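Local coordinates for Low molecular weight protein-tyrosine-phosphatase YwlE (Bacillus subtilis subsp. subtilis, PDB 4KK3) that removes phosphate from phosphoarginine residues of many proteins, counteracting the arginine kinase McsB and restoring DNA binding by the repressor CtsR, at residues D118-G121 against I126-Q129; T104-V109 against R131-E136; I3-T8 against A19-I24. One frame throughout, in Å; residues are numbered along the deposited sequence.

Interaction 1: residues D118-G121 against I126-Q129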
ATOM      1  N   ASP A 118      -6.931  -9.831  -2.273  1.00 22.92           N
ATOM      2  CA  ASP A 118      -7.577  -8.901  -3.208  1.00 21.57           C
ATOM      3  C   ASP A 118      -9.093  -8.826  -2.966  1.00 20.13           C
ATOM      4  O   ASP A 118      -9.792  -9.835  -3.044  1.00 21.64           O
ATOM      5  CB  ASP A 118      -7.315  -9.364  -4.649  1.00 20.67           C
ATOM      6  CG  ASP A 118      -7.510  -8.264  -5.671  1.00 24.16           C
ATOM      7  OD1 ASP A 118      -8.140  -7.234  -5.345  1.00 23.10           O
ATOM      8  OD2 ASP A 118      -7.031  -8.423  -6.814  1.00 28.13           O
ATOM      9  N   PRO A 119      -9.610  -7.624  -2.658  1.00 18.38           N
ATOM     10  CA  PRO A 119     -11.058  -7.482  -2.484  1.00 20.21           C
ATOM     11  C   PRO A 119     -11.795  -7.263  -3.792  1.00 23.88           C
ATOM     12  O   PRO A 119     -13.023  -7.240  -3.759  1.00 27.04           O
ATOM     13  CB  PRO A 119     -11.174  -6.210  -1.639  1.00 17.86           C
ATOM     14  CG  PRO A 119     -10.036  -5.386  -2.115  1.00 17.05           C
ATOM     15  CD  PRO A 119      -8.897  -6.375  -2.368  1.00 15.26           C
ATOM     16  N   PHE A 120     -11.084  -7.098  -4.909  1.00 21.80           N
ATOM     17  CA  PHE A 120     -11.741  -6.728  -6.162  1.00 23.57           C
ATOM     18  C   PHE A 120     -12.848  -7.711  -6.543  1.00 33.62           C
ATOM     19  O   PHE A 120     -12.683  -8.922  -6.418  1.00 35.65           O
ATOM     20  CB  PHE A 120     -10.740  -6.594  -7.315  1.00 28.31           C
ATOM     21  CG  PHE A 120     -11.375  -6.156  -8.604  1.00 24.19           C
ATOM     22  CD1 PHE A 120     -11.778  -7.088  -9.551  1.00 25.00           C
ATOM     23  CD2 PHE A 120     -11.598  -4.813  -8.857  1.00 30.23           C
ATOM     24  CE1 PHE A 120     -12.389  -6.681 -10.727  1.00 29.49           C
ATOM     25  CE2 PHE A 120     -12.208  -4.399 -10.033  1.00 33.06           C
ATOM     26  CZ  PHE A 120     -12.597  -5.340 -10.973  1.00 30.40           C
ATOM     27  N   GLY A 121     -13.978  -7.172  -6.991  1.00 32.97           N
ATOM     28  CA  GLY A 121     -15.118  -7.993  -7.355  1.00 36.57           C
ATOM     29  C   GLY A 121     -15.986  -8.353  -6.163  1.00 39.89           C
ATOM     30  O   GLY A 121     -17.059  -8.933  -6.328  1.00 40.80           O
ATOM     31  N   ILE A 126     -16.822  -6.791   1.885  1.00 25.26           N
ATOM     32  CA  ILE A 126     -15.472  -7.327   1.667  1.00 25.34           C
ATOM     33  C   ILE A 126     -14.442  -6.194   1.713  1.00 24.51           C
ATOM     34  O   ILE A 126     -13.404  -6.299   2.378  1.00 21.64           O
ATOM     35  CB  ILE A 126     -15.350  -8.055   0.312  1.00 24.40           C
ATOM     36  CG1 ILE A 126     -16.192  -9.330   0.309  1.00 35.25           C
ATOM     37  CG2 ILE A 126     -13.887  -8.421   0.015  1.00 23.23           C
ATOM     38  CD1 ILE A 126     -15.680 -10.399   1.255  1.00 37.96           C
ATOM     39  N   TYR A 127     -14.742  -5.104   1.013  1.00 23.70           N
ATOM     40  CA  TYR A 127     -13.865  -3.934   1.012  1.00 19.97           C
ATOM     41  C   TYR A 127     -13.695  -3.318   2.392  1.00 19.94           C
ATOM     42  O   TYR A 127     -12.603  -2.888   2.747  1.00 21.52           O
ATOM     43  CB  TYR A 127     -14.379  -2.862   0.063  1.00 19.73           C
ATOM     44  CG  TYR A 127     -13.971  -3.055  -1.369  1.00 21.98           C
ATOM     45  CD1 TYR A 127     -14.621  -3.979  -2.167  1.00 23.26           C
ATOM     46  CD2 TYR A 127     -12.947  -2.301  -1.932  1.00 20.33           C
ATOM     47  CE1 TYR A 127     -14.260  -4.158  -3.478  1.00 26.87           C
ATOM     48  CE2 TYR A 127     -12.585  -2.469  -3.258  1.00 23.86           C
ATOM     49  CZ  TYR A 127     -13.242  -3.400  -4.018  1.00 27.55           C
ATOM     50  OH  TYR A 127     -12.891  -3.581  -5.336  1.00 37.65           O
ATOM     51  N   LYS A 128     -14.770  -3.258   3.169  1.00 22.43           N
ATOM     52  CA  LYS A 128     -14.669  -2.652   4.489  1.00 21.77           C
ATOM     53  C   LYS A 128     -13.798  -3.510   5.400  1.00 26.19           C
ATOM     54  O   LYS A 128     -13.079  -2.987   6.244  1.00 21.49           O
ATOM     55  CB  LYS A 128     -16.046  -2.378   5.102  1.00 24.06           C
ATOM     56  CG  LYS A 128     -16.813  -1.304   4.364  1.00 23.55           C
ATOM     57  CD  LYS A 128     -18.145  -1.026   5.053  1.00 33.79           C
ATOM     58  CE  LYS A 128     -19.060  -0.187   4.190  1.00 39.65           C
ATOM     59  NZ  LYS A 128     -20.252   0.295   4.958  1.00 45.87           N
ATOM     60  N   GLN A 129     -13.846  -4.826   5.206  1.00 25.70           N
ATOM     61  CA  GLN A 129     -12.972  -5.739   5.937  1.00 24.04           C
ATOM     62  C   GLN A 129     -11.506  -5.528   5.552  1.00 20.80           C
ATOM     63  O   GLN A 129     -10.630  -5.504   6.408  1.00 24.61           O
ATOM     64  CB  GLN A 129     -13.394  -7.192   5.702  1.00 24.37           C
ATOM     65  CG  GLN A 129     -14.774  -7.525   6.273  1.00 38.70           C
ATOM     66  CD  GLN A 129     -15.214  -8.947   5.964  1.00 47.06           C
ATOM     67  OE1 GLN A 129     -15.981  -9.185   5.028  1.00 43.81           O
ATOM     68  NE2 GLN A 129     -14.730  -9.899   6.752  1.00 51.86           N
TER
HETATM   69  O   HOH W   1     -14.720  -4.323  -7.014  1.00 30.91           O
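Pro119 sets its CB over the centre of one face of the Tyr127 ring: the atom stands 4.0 Å from the ring centroid and only 4° off the ring normal, a CH-pi contact. Pro119 CG is displaced toward one edge atom, CE2, while the carbonyl oxygen of Pro119 approaches CE1 of the same ring at 3.3 Å. Ile126, one residue before the tyrosine, adds a small apolar touch through CG2, 3.9 Å from Pro119 CB; its CG1 branch points elsewhere. At its far end the tyrosine reaches the next residues, with OH 3.5 Å from Phe120 CA, and one water joins the two segments, 2.6 Å from Tyr127 OH and accepting from Gly121 N. The phenol gets there because CG is anti to the carbonyl carbon (chi1 -84°), which swings the ring from helix 124-145 across the proline. Behind this shell, Asp118 OD1 accepts from Phe120 N at 3.0 Å, an Asx turn in which the N-H comes from above the carboxylate plane, 51° out of it. Cys12 of the substrate-binding loop touches both Pro119 and Tyr127, and the ring of His50 packs edge-to-face with Tyr127. A leucine in place of Tyr127 would probably leave the water without its phenolic partner and Pro119 without a flat aromatic face to rest on. Asp118 is the proton donor/acceptor of the reaction, carried on a loop that no direct hydrogen bond ties to 126-129; the chemistry implies that this catalytic loop is seated on the helix by CH-pi packing and a water bridge.

Interaction 2: residues T104-V109 against R131-E136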
ATOM      1  N   THR A 104       6.395  -7.868   2.142  1.00 19.80           N
ATOM      2  CA  THR A 104       4.944  -7.726   2.267  1.00 19.31           C
ATOM      3  C   THR A 104       4.626  -6.850   3.462  1.00 15.76           C
ATOM      4  O   THR A 104       5.423  -6.744   4.396  1.00 16.54           O
ATOM      5  CB  THR A 104       4.188  -9.047   2.417  1.00 18.82           C
ATOM      6  OG1 THR A 104       4.503  -9.638   3.681  1.00 21.10           O
ATOM      7  CG2 THR A 104       4.536 -10.005   1.267  1.00 18.71           C
ATOM      8  N   LEU A 105       3.458  -6.210   3.417  1.00 12.41           N
ATOM      9  CA  LEU A 105       3.029  -5.368   4.520  1.00 13.21           C
ATOM     10  C   LEU A 105       2.947  -6.179   5.818  1.00 17.16           C
ATOM     11  O   LEU A 105       3.429  -5.739   6.870  1.00 15.60           O
ATOM     12  CB  LEU A 105       1.696  -4.702   4.170  1.00 14.79           C
ATOM     13  CG  LEU A 105       1.084  -3.808   5.243  1.00 14.72           C
ATOM     14  CD1 LEU A 105       2.023  -2.696   5.675  1.00 16.26           C
ATOM     15  CD2 LEU A 105      -0.204  -3.216   4.694  1.00 17.88           C
ATOM     16  N   LYS A 106       2.385  -7.384   5.743  1.00 19.60           N
ATOM     17  CA  LYS A 106       2.258  -8.199   6.945  1.00 19.17           C
ATOM     18  C   LYS A 106       3.622  -8.633   7.498  1.00 17.66           C
ATOM     19  O   LYS A 106       3.853  -8.515   8.693  1.00 19.56           O
ATOM     20  CB  LYS A 106       1.302  -9.374   6.750  1.00 19.06           C
ATOM     21  CG  LYS A 106      -0.158  -8.908   6.622  1.00 19.24           C
ATOM     22  CD  LYS A 106      -1.138 -10.064   6.550  1.00 20.52           C
ATOM     23  CE  LYS A 106      -2.574  -9.529   6.557  1.00 21.66           C
ATOM     24  NZ  LYS A 106      -3.572 -10.618   6.414  1.00 25.39           N
ATOM     25  N   GLU A 107       4.513  -9.105   6.618  1.00 17.85           N
ATOM     26  CA  GLU A 107       5.895  -9.451   6.993  1.00 24.83           C
ATOM     27  C   GLU A 107       6.567  -8.356   7.799  1.00 20.06           C
ATOM     28  O   GLU A 107       7.097  -8.576   8.890  1.00 23.04           O
ATOM     29  CB  GLU A 107       6.757  -9.594   5.728  1.00 31.44           C
ATOM     30  CG  GLU A 107       7.032 -10.960   5.225  1.00 43.63           C
ATOM     31  CD  GLU A 107       8.078 -10.934   4.121  1.00 37.02           C
ATOM     32  OE1 GLU A 107       8.126  -9.952   3.327  1.00 22.52           O
ATOM     33  OE2 GLU A 107       8.864 -11.891   4.057  1.00 42.15           O
ATOM     34  N   TYR A 108       6.568  -7.163   7.221  1.00 20.30           N
ATOM     35  CA  TYR A 108       7.329  -6.056   7.761  1.00 23.14           C
ATOM     36  C   TYR A 108       6.787  -5.626   9.116  1.00 23.49           C
ATOM     37  O   TYR A 108       7.543  -5.362  10.050  1.00 24.60           O
ATOM     38  CB  TYR A 108       7.288  -4.892   6.776  1.00 21.20           C
ATOM     39  CG  TYR A 108       8.296  -3.820   7.078  1.00 21.34           C
ATOM     40  CD1 TYR A 108       7.948  -2.692   7.802  1.00 24.51           C
ATOM     41  CD2 TYR A 108       9.608  -3.952   6.650  1.00 24.41           C
ATOM     42  CE1 TYR A 108       8.882  -1.713   8.077  1.00 26.51           C
ATOM     43  CE2 TYR A 108      10.545  -2.992   6.923  1.00 26.64           C
ATOM     44  CZ  TYR A 108      10.183  -1.873   7.639  1.00 27.60           C
ATOM     45  OH  TYR A 108      11.141  -0.919   7.897  1.00 30.31           O
ATOM     46  N   VAL A 109       5.467  -5.568   9.220  1.00 22.79           N
ATOM     47  CA  VAL A 109       4.831  -5.040  10.412  1.00 24.65           C
ATOM     48  C   VAL A 109       4.710  -6.067  11.537  1.00 27.78           C
ATOM     49  O   VAL A 109       4.970  -5.759  12.705  1.00 28.57           O
ATOM     50  CB  VAL A 109       3.441  -4.465  10.053  1.00 20.04           C
ATOM     51  CG1 VAL A 109       2.710  -4.028  11.304  1.00 24.29           C
ATOM     52  CG2 VAL A 109       3.615  -3.317   9.079  1.00 21.62           C
ATOM     53  N   ARG A 131     -10.313  -2.711   4.337  1.00 19.07           N
ATOM     54  CA  ARG A 131      -9.996  -1.419   4.939  1.00 14.41           C
ATOM     55  C   ARG A 131      -9.563  -1.577   6.403  1.00 15.61           C
ATOM     56  O   ARG A 131      -8.552  -1.015   6.822  1.00 16.75           O
ATOM     57  CB  ARG A 131     -11.210  -0.484   4.854  1.00 16.05           C
ATOM     58  CG  ARG A 131     -10.980   0.854   5.545  1.00 19.61           C
ATOM     59  CD  ARG A 131     -12.317   1.550   5.823  1.00 19.07           C
ATOM     60  NE  ARG A 131     -13.069   0.869   6.877  1.00 23.84           N
ATOM     61  CZ  ARG A 131     -14.390   0.941   7.037  1.00 23.69           C
ATOM     62  NH1 ARG A 131     -15.150   1.652   6.205  1.00 21.82           N
ATOM     63  NH2 ARG A 131     -14.958   0.272   8.026  1.00 26.39           N
ATOM     64  N   ASP A 132     -10.344  -2.324   7.181  1.00 18.66           N
ATOM     65  CA  ASP A 132     -10.062  -2.501   8.604  1.00 20.27           C
ATOM     66  C   ASP A 132      -8.765  -3.266   8.838  1.00 19.71           C
ATOM     67  O   ASP A 132      -8.009  -2.960   9.758  1.00 22.73           O
ATOM     68  CB  ASP A 132     -11.220  -3.211   9.306  1.00 25.97           C
ATOM     69  CG  ASP A 132     -12.461  -2.332   9.417  1.00 33.27           C
ATOM     70  OD1 ASP A 132     -12.347  -1.115   9.167  1.00 30.30           O
ATOM     71  OD2 ASP A 132     -13.544  -2.853   9.759  1.00 36.48           O
ATOM     72  N   GLU A 133      -8.527  -4.263   7.990  1.00 18.84           N
ATOM     73  CA  GLU A 133      -7.307  -5.043   8.033  1.00 18.59           C
ATOM     74  C   GLU A 133      -6.100  -4.133   7.796  1.00 18.79           C
ATOM     75  O   GLU A 133      -5.111  -4.182   8.536  1.00 18.64           O
ATOM     76  CB  GLU A 133      -7.392  -6.134   6.956  1.00 19.71           C
ATOM     77  CG  GLU A 133      -6.138  -6.967   6.742  1.00 26.91           C
ATOM     78  CD  GLU A 133      -6.329  -7.980   5.625  1.00 31.35           C
ATOM     79  OE1 GLU A 133      -7.267  -7.816   4.818  1.00 28.78           O
ATOM     80  OE2 GLU A 133      -5.547  -8.940   5.552  1.00 34.91           O
ATOM     81  N   LEU A 134      -6.196  -3.307   6.760  1.00 16.99           N
ATOM     82  CA  LEU A 134      -5.155  -2.352   6.410  1.00 16.87           C
ATOM     83  C   LEU A 134      -4.932  -1.334   7.521  1.00 19.55           C
ATOM     84  O   LEU A 134      -3.792  -1.030   7.883  1.00 16.98           O
ATOM     85  CB  LEU A 134      -5.514  -1.618   5.117  1.00 15.19           C
ATOM     86  CG  LEU A 134      -5.299  -2.463   3.864  1.00 12.41           C
ATOM     87  CD1 LEU A 134      -5.750  -1.723   2.615  1.00 18.58           C
ATOM     88  CD2 LEU A 134      -3.798  -2.825   3.777  1.00 14.34           C
ATOM     89  N   GLU A 135      -6.027  -0.797   8.042  1.00 19.59           N
ATOM     90  CA  GLU A 135      -5.931   0.214   9.094  1.00 19.91           C
ATOM     91  C   GLU A 135      -5.087  -0.275  10.273  1.00 19.04           C
ATOM     92  O   GLU A 135      -4.183   0.426  10.735  1.00 23.42           O
ATOM     93  CB  GLU A 135      -7.329   0.641   9.554  1.00 20.44           C
ATOM     94  CG  GLU A 135      -7.334   1.854  10.478  1.00 31.01           C
ATOM     95  CD  GLU A 135      -8.742   2.337  10.778  1.00 45.17           C
ATOM     96  OE1 GLU A 135      -9.697   1.788  10.184  1.00 51.14           O
ATOM     97  OE2 GLU A 135      -8.895   3.262  11.603  1.00 54.69           O
ATOM     98  N   GLU A 136      -5.380  -1.478  10.751  1.00 18.76           N
ATOM     99  CA  GLU A 136      -4.679  -2.041  11.898  1.00 21.50           C
ATOM    100  C   GLU A 136      -3.188  -2.220  11.614  1.00 21.54           C
ATOM    101  O   GLU A 136      -2.345  -1.941  12.463  1.00 24.44           O
ATOM    102  CB  GLU A 136      -5.311  -3.374  12.311  1.00 28.90           C
ATOM    103  CG  GLU A 136      -4.602  -4.063  13.461  1.00 32.80           C
ATOM    104  CD  GLU A 136      -5.367  -5.255  13.999  1.00 38.17           C
ATOM    105  OE1 GLU A 136      -6.465  -5.062  14.563  1.00 42.06           O
ATOM    106  OE2 GLU A 136      -4.866  -6.385  13.859  1.00 38.54           O
TER
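Glu133 and Lys106 meet end-on in a salt bridge, NZ lying 2.7 Å from OE2 and nearly in line with the C-O bond of that oxygen. The two chains cross at about a right angle, and each is extended beyond CG. Lys106 has CG anti to the carbonyl carbon (chi1 -70°) and Glu133 has CG anti to the backbone N (chi1 174°), rotations that carry both charged ends into the space between the helices. The ammonium group has a second acceptor in the carbonyl oxygen of Asp115, so it is held from the loop as well as from helix 124-145, and Val116 of that loop touches the side chains of both Lys106 and Glu133.

Leu105, with as much surface covered as Lys106, makes the apolar half of the contact. Its CD2 methyl meets Leu134 CD2 at 3.7 Å, a methyl-to-methyl touch between side chains that cross nearly perpendicularly. The nearest CA atoms, those of Leu105 and Leu134, are still 8.9 Å apart, so between 104-109 and 131-136 the contact is made by side chains. In the low molecular weight phosphatase fold this links the short helix 105-110, which directly follows edge strand 102-104, to the long helix 124-145 that packs on the parallel sheet. The short helix opens with a capping box: Glu107 N donates to Thr104 OG1 at 3.0 Å, and Thr104 N donates to Glu107 OE1, meeting it on the anti side and 16° out of the carboxylate plane. Leu105 also packs on Leu81 of strand 79-82.

Interaction 3: residues I3-T8 against A19-I24. With PO4 (phosphate ion), chain B.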
ATOM      1  N   ILE A   3       7.936   5.835   0.896  1.00 20.78           N
ATOM      2  CA  ILE A   3       7.299   4.542   1.029  1.00 17.41           C
ATOM      3  C   ILE A   3       6.369   4.337  -0.151  1.00 19.49           C
ATOM      4  O   ILE A   3       5.622   5.244  -0.521  1.00 20.42           O
ATOM      5  CB  ILE A   3       6.478   4.461   2.318  1.00 25.90           C
ATOM      6  CG1 ILE A   3       7.335   4.854   3.519  1.00 35.37           C
ATOM      7  CG2 ILE A   3       5.909   3.057   2.506  1.00 28.08           C
ATOM      8  CD1 ILE A   3       8.327   3.828   3.891  1.00 40.90           C
ATOM      9  N   ILE A   4       6.431   3.160  -0.765  1.00 14.86           N
ATOM     10  CA  ILE A   4       5.461   2.819  -1.802  1.00 16.51           C
ATOM     11  C   ILE A   4       4.699   1.520  -1.498  1.00 16.72           C
ATOM     12  O   ILE A   4       5.287   0.500  -1.171  1.00 17.34           O
ATOM     13  CB  ILE A   4       6.092   2.796  -3.218  1.00 21.36           C
ATOM     14  CG1 ILE A   4       5.032   2.509  -4.282  1.00 22.89           C
ATOM     15  CG2 ILE A   4       7.192   1.772  -3.316  1.00 27.14           C
ATOM     16  CD1 ILE A   4       5.462   2.905  -5.671  1.00 28.28           C
ATOM     17  N   PHE A   5       3.373   1.584  -1.588  1.00 13.77           N
ATOM     18  CA  PHE A   5       2.517   0.410  -1.417  1.00 14.34           C
ATOM     19  C   PHE A   5       2.211  -0.164  -2.790  1.00 11.75           C
ATOM     20  O   PHE A   5       1.914   0.580  -3.707  1.00 14.20           O
ATOM     21  CB  PHE A   5       1.204   0.818  -0.725  1.00 14.17           C
ATOM     22  CG  PHE A   5       1.400   1.284   0.685  1.00 13.69           C
ATOM     23  CD1 PHE A   5       1.732   0.379   1.680  1.00 15.69           C
ATOM     24  CD2 PHE A   5       1.252   2.626   1.012  1.00 17.80           C
ATOM     25  CE1 PHE A   5       1.925   0.795   2.979  1.00 19.71           C
ATOM     26  CE2 PHE A   5       1.445   3.065   2.315  1.00 16.44           C
ATOM     27  CZ  PHE A   5       1.765   2.152   3.306  1.00 17.34           C
ATOM     28  N   VAL A   6       2.300  -1.482  -2.943  1.00 11.12           N
ATOM     29  CA  VAL A   6       2.107  -2.099  -4.257  1.00 11.51           C
ATOM     30  C   VAL A   6       1.057  -3.212  -4.226  1.00 15.01           C
ATOM     31  O   VAL A   6       1.080  -4.073  -3.337  1.00 15.52           O
ATOM     32  CB  VAL A   6       3.438  -2.717  -4.772  1.00 13.49           C
ATOM     33  CG1 VAL A   6       3.184  -3.466  -6.083  1.00 13.64           C
ATOM     34  CG2 VAL A   6       4.483  -1.641  -4.972  1.00 14.75           C
ATOM     35  N   CYS A   7       0.136  -3.200  -5.191  1.00 17.44           N
ATOM     36  CA  CYS A   7      -0.808  -4.310  -5.350  1.00 15.25           C
ATOM     37  C   CYS A   7      -0.865  -4.714  -6.818  1.00 17.72           C
ATOM     38  O   CYS A   7       0.086  -4.485  -7.557  1.00 17.95           O
ATOM     39  CB  CYS A   7      -2.207  -3.962  -4.800  1.00 18.98           C
ATOM     40  SG  CYS A   7      -3.000  -2.512  -5.555  1.00 18.41           S
ATOM     41  N   THR A   8      -1.964  -5.324  -7.242  1.00 16.95           N
ATOM     42  CA  THR A   8      -2.066  -5.757  -8.629  1.00 18.97           C
ATOM     43  C   THR A   8      -2.554  -4.605  -9.529  1.00 18.78           C
ATOM     44  O   THR A   8      -1.845  -4.141 -10.424  1.00 20.83           O
ATOM     45  CB  THR A   8      -3.021  -6.960  -8.754  1.00 24.57           C
ATOM     46  OG1 THR A   8      -2.554  -8.040  -7.930  1.00 21.64           O
ATOM     47  CG2 THR A   8      -3.118  -7.422 -10.201  1.00 23.65           C
ATOM     48  N   ALA A  19      -3.925   6.098   1.195  1.00 15.65           N
ATOM     49  CA  ALA A  19      -4.782   7.144   1.766  1.00 14.06           C
ATOM     50  C   ALA A  19      -4.914   6.981   3.273  1.00 15.47           C
ATOM     51  O   ALA A  19      -4.862   7.979   4.015  1.00 18.75           O
ATOM     52  CB  ALA A  19      -6.145   7.125   1.097  1.00 18.12           C
ATOM     53  N   LEU A  20      -5.111   5.745   3.730  1.00 14.44           N
ATOM     54  CA  LEU A  20      -5.164   5.461   5.163  1.00 16.20           C
ATOM     55  C   LEU A  20      -3.845   5.833   5.861  1.00 18.68           C
ATOM     56  O   LEU A  20      -3.847   6.481   6.919  1.00 19.94           O
ATOM     57  CB  LEU A  20      -5.497   3.987   5.430  1.00 16.77           C
ATOM     58  CG  LEU A  20      -6.908   3.500   5.081  1.00 18.26           C
ATOM     59  CD1 LEU A  20      -6.973   1.984   5.145  1.00 20.53           C
ATOM     60  CD2 LEU A  20      -7.901   4.107   6.062  1.00 25.02           C
ATOM     61  N   PHE A  21      -2.718   5.420   5.280  1.00 16.90           N
ATOM     62  CA  PHE A  21      -1.425   5.722   5.902  1.00 18.72           C
ATOM     63  C   PHE A  21      -1.059   7.214   5.908  1.00 20.94           C
ATOM     64  O   PHE A  21      -0.455   7.708   6.869  1.00 22.71           O
ATOM     65  CB  PHE A  21      -0.301   4.898   5.278  1.00 18.93           C
ATOM     66  CG  PHE A  21       0.978   4.964   6.052  1.00 20.54           C
ATOM     67  CD1 PHE A  21       1.048   4.435   7.333  1.00 20.33           C
ATOM     68  CD2 PHE A  21       2.104   5.547   5.504  1.00 25.73           C
ATOM     69  CE1 PHE A  21       2.237   4.503   8.065  1.00 21.55           C
ATOM     70  CE2 PHE A  21       3.294   5.613   6.233  1.00 24.40           C
ATOM     71  CZ  PHE A  21       3.346   5.091   7.505  1.00 24.62           C
ATOM     72  N   LYS A  22      -1.405   7.930   4.843  1.00 20.22           N
ATOM     73  CA  LYS A  22      -1.140   9.371   4.808  1.00 23.17           C
ATOM     74  C   LYS A  22      -1.852  10.065   5.963  1.00 26.83           C
ATOM     75  O   LYS A  22      -1.286  10.948   6.611  1.00 26.28           O
ATOM     76  CB  LYS A  22      -1.582   9.979   3.479  1.00 24.24           C
ATOM     77  CG  LYS A  22      -0.616   9.736   2.325  1.00 25.69           C
ATOM     78  CD  LYS A  22      -1.256  10.152   1.012  1.00 34.20           C
ATOM     79  CE  LYS A  22      -0.253  10.231  -0.121  1.00 41.97           C
ATOM     80  NZ  LYS A  22      -0.942  10.556  -1.409  1.00 44.63           N
ATOM     81  N   SER A  23      -3.087   9.645   6.223  1.00 26.76           N
ATOM     82  CA  SER A  23      -3.874  10.217   7.312  1.00 24.48           C
ATOM     83  C   SER A  23      -3.259   9.917   8.674  1.00 27.13           C
ATOM     84  O   SER A  23      -3.085  10.819   9.499  1.00 25.62           O
ATOM     85  CB  SER A  23      -5.304   9.676   7.274  1.00 28.81           C
ATOM     86  OG  SER A  23      -6.080  10.263   8.305  1.00 33.70           O
ATOM     87  N   ILE A  24      -2.948   8.640   8.893  1.00 25.35           N
ATOM     88  CA  ILE A  24      -2.324   8.158  10.121  1.00 26.13           C
ATOM     89  C   ILE A  24      -0.983   8.847  10.356  1.00 25.86           C
ATOM     90  O   ILE A  24      -0.697   9.316  11.463  1.00 29.71           O
ATOM     91  CB  ILE A  24      -2.089   6.623  10.039  1.00 19.41           C
ATOM     92  CG1 ILE A  24      -3.393   5.863  10.251  1.00 18.95           C
ATOM     93  CG2 ILE A  24      -1.075   6.177  11.081  1.00 26.29           C
ATOM     94  CD1 ILE A  24      -3.312   4.415   9.787  1.00 23.32           C
TER
HETATM   95  P   PO4 B 201      -6.140  -4.308  -6.361  1.00 21.57           P
HETATM   96  O1  PO4 B 201      -6.074  -4.277  -4.864  1.00 19.49           O
HETATM   97  O2  PO4 B 201      -7.445  -4.972  -6.778  1.00 22.18           O
HETATM   98  O3  PO4 B 201      -4.999  -5.203  -6.874  1.00 19.44           O
HETATM   99  O4  PO4 B 201      -6.038  -2.972  -7.028  1.00 22.63           O
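Phe5 presents the edge of its ring to the face of Phe21 in an offset edge-to-face pair, with ring centroids 5.8 Å apart and planes inclined at 78°. The side chains as a whole also cross at about a right angle. The touching is done by the far end of Phe5: CE2 comes within 3.9 Å of Phe21 CB and CZ within 4.0 Å of Phe21 CG, so the CE2-CZ edge of Phe5 meets the CB-CG end of Phe21 rather than the ring centre, which is the evidence for the offset. Two different first torsions produce this. Phe5 has CG anti to the carbonyl carbon (chi1 -66°), sending its ring out from the strand toward the helix; Phe21 has CG anti to the backbone N (chi1 -168°), laying its ring across that path. The nearest CA atoms, those of Phe5 and Phe21, are 9.9 Å apart, a gap spanned by the two aromatic side chains.

Strand 2-7, helix 13-28 and strand 33-38 form a beta-alpha-beta unit, and the pair joins its first strand to its helix. Val34 of the second strand touches the side chains of both Phe5 and Phe21, while helix 124-145 adds Leu138 beside Phe5 and Leu141 and Leu145 beside Phe21. Past the aromatic pair, the same strand leads into the phosphate-binding loop, the hallmark of this family. Cys7, the nucleophile, stands at the strand's end with SG 3.4 Å from O4 of the bound phosphate. Thr8 N makes a weak hydrogen bond to phosphate O3 (3.1 Å), and the backbone nitrogens of Gly9, Thr11, Cys12 and Arg13 also bind the ion.

How the interactions relate
Interaction 3 is the fully buried contact, centred about 4 Å from the middle of the chain and purely apolar between its segments; interactions 1 and 2 are partly buried, and interaction 1 lies farthest out, about 14 Å away. Interactions 1 and 2 both use helix 124-145 but at successive turns: near its start it receives the Asp118 loop through a proline-tyrosine CH-pi contact and water, farther on it holds helix 105-110 by an ion pair and leucines. Interaction 2 abuts interaction 3, where Leu20 CD1 packs against Leu134 CB. Interactions 1 and 3 do not touch, yet they supply the acid/base and the nucleophile of one active site.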